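Local coordinates for putative sugar phosphate isomerase (Acidithiobacillus ferrooxidans, PDB 3L2H), which probably binds a metal ion in its cupin domain and may act as a sugar phosphate isomerase, at the interface of chains A and B. Coordinates in Å, arbitrary orientation; residue numbers count along the deposited sequence, not the author numbering. Chains: chain A/B, Putative sugar phosphate isomerase.

The interface of chains A and B. Residues chain A 48, 71, 73, 95, 118, 120; chain B 48, 71, 73, 95, 118, 120.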
loop_
_atom_site.group_PDB
_atom_site.type_symbol
_atom_site.label_atom_id
_atom_site.label_comp_id
_atom_site.label_asym_id
_atom_site.label_seq_id
_atom_site.Cartn_x
_atom_site.Cartn_y
_atom_site.Cartn_z
ATOM N N ILE A 48 4.842 -17.675 7.960
ATOM C CA ILE A 48 4.138 -18.830 8.508
ATOM C C ILE A 48 5.258 -19.693 9.033
ATOM O O ILE A 48 6.130 -20.215 8.281
ATOM C CB ILE A 48 3.217 -19.602 7.509
ATOM C CG1 ILE A 48 2.127 -18.705 6.914
ATOM C CG2 ILE A 48 2.619 -20.893 8.189
ATOM C CD1 ILE A 48 1.259 -19.370 5.791
ATOM N N ALA A 71 -0.833 -13.994 14.652
ATOM C CA ALA A 71 -1.679 -15.001 15.254
ATOM C C ALA A 71 -0.871 -16.250 15.573
ATOM O O ALA A 71 0.224 -16.452 15.023
ATOM C CB ALA A 71 -2.882 -15.332 14.294
ATOM N N TYR A 73 -1.522 -20.636 16.502
ATOM C CA TYR A 73 -2.356 -21.822 16.604
ATOM C C TYR A 73 -1.490 -22.903 17.251
ATOM O O TYR A 73 -0.413 -23.206 16.761
ATOM C CB TYR A 73 -2.851 -22.284 15.242
ATOM C CG TYR A 73 -3.886 -23.390 15.273
ATOM C CD1 TYR A 73 -5.195 -23.139 15.594
ATOM C CD2 TYR A 73 -3.554 -24.693 14.974
ATOM C CE1 TYR A 73 -6.146 -24.164 15.630
ATOM C CE2 TYR A 73 -4.536 -25.741 14.986
ATOM C CZ TYR A 73 -5.827 -25.434 15.339
ATOM O OH TYR A 73 -6.781 -26.441 15.359
ATOM N N PHE A 95 -6.377 -21.017 19.535
ATOM C CA PHE A 95 -5.994 -19.960 18.609
ATOM C C PHE A 95 -6.011 -18.636 19.333
ATOM O O PHE A 95 -6.979 -18.341 20.054
ATOM C CB PHE A 95 -7.032 -19.895 17.477
ATOM C CG PHE A 95 -6.811 -18.787 16.489
ATOM C CD1 PHE A 95 -5.819 -18.893 15.522
ATOM C CD2 PHE A 95 -7.572 -17.639 16.520
ATOM C CE1 PHE A 95 -5.622 -17.863 14.587
ATOM C CE2 PHE A 95 -7.361 -16.594 15.612
ATOM C CZ PHE A 95 -6.413 -16.707 14.642
ATOM N N LEU A 118 2.009 -22.951 15.317
ATOM C CA LEU A 118 2.134 -22.231 14.069
ATOM C C LEU A 118 2.006 -20.805 14.417
ATOM O O LEU A 118 1.054 -20.435 15.109
ATOM C CB LEU A 118 1.018 -22.528 13.086
ATOM C CG LEU A 118 1.108 -23.726 12.227
ATOM C CD1 LEU A 118 -0.206 -23.810 11.356
ATOM C CD2 LEU A 118 2.395 -23.637 11.371
ATOM N N ILE A 120 1.712 -17.115 12.596
ATOM C CA ILE A 120 1.264 -16.607 11.329
ATOM C C ILE A 120 1.275 -15.090 11.437
ATOM O O ILE A 120 0.628 -14.549 12.349
ATOM C CB ILE A 120 -0.162 -17.083 11.017
ATOM C CG1 ILE A 120 -0.242 -18.618 11.003
ATOM C CG2 ILE A 120 -0.675 -16.450 9.676
ATOM C CD1 ILE A 120 -1.688 -19.153 11.058
ATOM N N ILE B 48 -7.773 -16.503 8.333
ATOM C CA ILE B 48 -7.326 -17.741 8.922
ATOM C C ILE B 48 -8.600 -18.512 9.227
ATOM O O ILE B 48 -9.392 -18.127 10.129
ATOM C CB ILE B 48 -6.508 -17.523 10.168
ATOM C CG1 ILE B 48 -5.248 -16.700 9.845
ATOM C CG2 ILE B 48 -6.144 -18.860 10.804
ATOM C CD1 ILE B 48 -4.456 -16.216 11.122
ATOM N N ALA B 71 -2.103 -20.083 1.753
ATOM C CA ALA B 71 -1.471 -21.319 2.159
ATOM C C ALA B 71 -2.512 -22.226 2.825
ATOM O O ALA B 71 -3.554 -21.750 3.321
ATOM C CB ALA B 71 -0.279 -21.050 3.094
ATOM N N TYR B 73 -2.624 -25.742 5.581
ATOM C CA TYR B 73 -1.978 -26.661 6.510
ATOM C C TYR B 73 -2.991 -27.753 6.903
ATOM O O TYR B 73 -4.065 -27.443 7.399
ATOM C CB TYR B 73 -1.470 -25.919 7.724
ATOM C CG TYR B 73 -0.618 -26.786 8.638
ATOM C CD1 TYR B 73 0.663 -27.116 8.290
ATOM C CD2 TYR B 73 -1.109 -27.268 9.851
ATOM C CE1 TYR B 73 1.488 -27.884 9.139
ATOM C CE2 TYR B 73 -0.285 -28.064 10.698
ATOM C CZ TYR B 73 0.999 -28.358 10.329
ATOM O OH TYR B 73 1.826 -29.169 11.113
ATOM N N PHE B 95 1.974 -29.025 4.351
ATOM C CA PHE B 95 1.785 -27.611 4.101
ATOM C C PHE B 95 1.972 -27.328 2.625
ATOM O O PHE B 95 2.864 -27.879 2.003
ATOM C CB PHE B 95 2.807 -26.813 4.911
ATOM C CG PHE B 95 2.886 -25.317 4.589
ATOM C CD1 PHE B 95 2.061 -24.409 5.221
ATOM C CD2 PHE B 95 3.818 -24.830 3.686
ATOM C CE1 PHE B 95 2.164 -23.045 4.977
ATOM C CE2 PHE B 95 3.930 -23.486 3.434
ATOM C CZ PHE B 95 3.053 -22.570 4.092
ATOM N N LEU B 118 -6.378 -25.778 7.892
ATOM C CA LEU B 118 -6.305 -24.366 8.167
ATOM C C LEU B 118 -5.947 -23.713 6.859
ATOM O O LEU B 118 -4.976 -24.130 6.218
ATOM C CB LEU B 118 -5.195 -24.053 9.149
ATOM C CG LEU B 118 -5.367 -24.020 10.609
ATOM C CD1 LEU B 118 -3.967 -23.629 11.222
ATOM C CD2 LEU B 118 -6.515 -23.024 11.046
ATOM N N ILE B 120 -4.894 -20.081 5.171
ATOM C CA ILE B 120 -4.291 -18.852 5.625
ATOM C C ILE B 120 -4.094 -18.008 4.394
ATOM O O ILE B 120 -3.536 -18.488 3.407
ATOM C CB ILE B 120 -2.948 -19.113 6.238
ATOM C CG1 ILE B 120 -3.102 -20.079 7.386
ATOM C CG2 ILE B 120 -2.282 -17.758 6.668
ATOM C CD1 ILE B 120 -1.782 -20.705 7.857
#
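A:Ile120 and B:Ile120 touch where the extended strands 115-122 of the two chains lie face to face and run in roughly the same direction, and strands 46-53, 70-76 and 95-98 of each chain add residues around them. The two isoleucines meet tip to tip about the two-fold axis, with 3.6 Å between A:Ile120 CD1 and B:Ile120 CD1. Their branch methyls meet as well, A:Ile120 CG2 lying 3.7 Å from B:Ile120 CG2. In each copy CG1 stands anti to the carbonyl carbon (chi1 -58°), and a nearly extended chi2 of 165° carries CD1 toward the partner. B:Ile48 points its own tip at this pair, CD1 to A:Ile120 CD1 at 4.0 Å. An alanine in place of A:Ile120 would probably open a gap at the axis, leaving the tip of B:Ile120 without its mate and taking from B:Ile48 one of the methyls it packs on. Farther from the axis, A:Ile48 drives CD1 against the methyl of B:Ala71, 3.5 Å from its CB, and the small side chain there accommodates the tip. A:Ile48 CD1 also lies at the edge of the B:Phe95 ring, in its plane, 3.9 Å from B:Phe95 CE1, while A:Ile48 CG2 touches that ring atom too, so both branches of the isoleucine are used. Two residues back along the strand from A:Ile120, A:Leu118 CD1 and B:Leu118 CD1 touch tip to tip at 3.8 Å. Each of these methyls also sits over a face of the partner's tyrosine, toward the rim: A:Leu118 CD1 is 3.9 Å from B:Tyr73 CD2, and B:Leu118 CD1 sits likewise over a face of A:Tyr73. No polar atom bridges the chains in this patch, which rests on methyl and ring packing. Repeated by the two-fold, this apolar seam packs a sheet of one chain against its twin, and probably helps hold a dimer together, although the deposited assembly contains four copies.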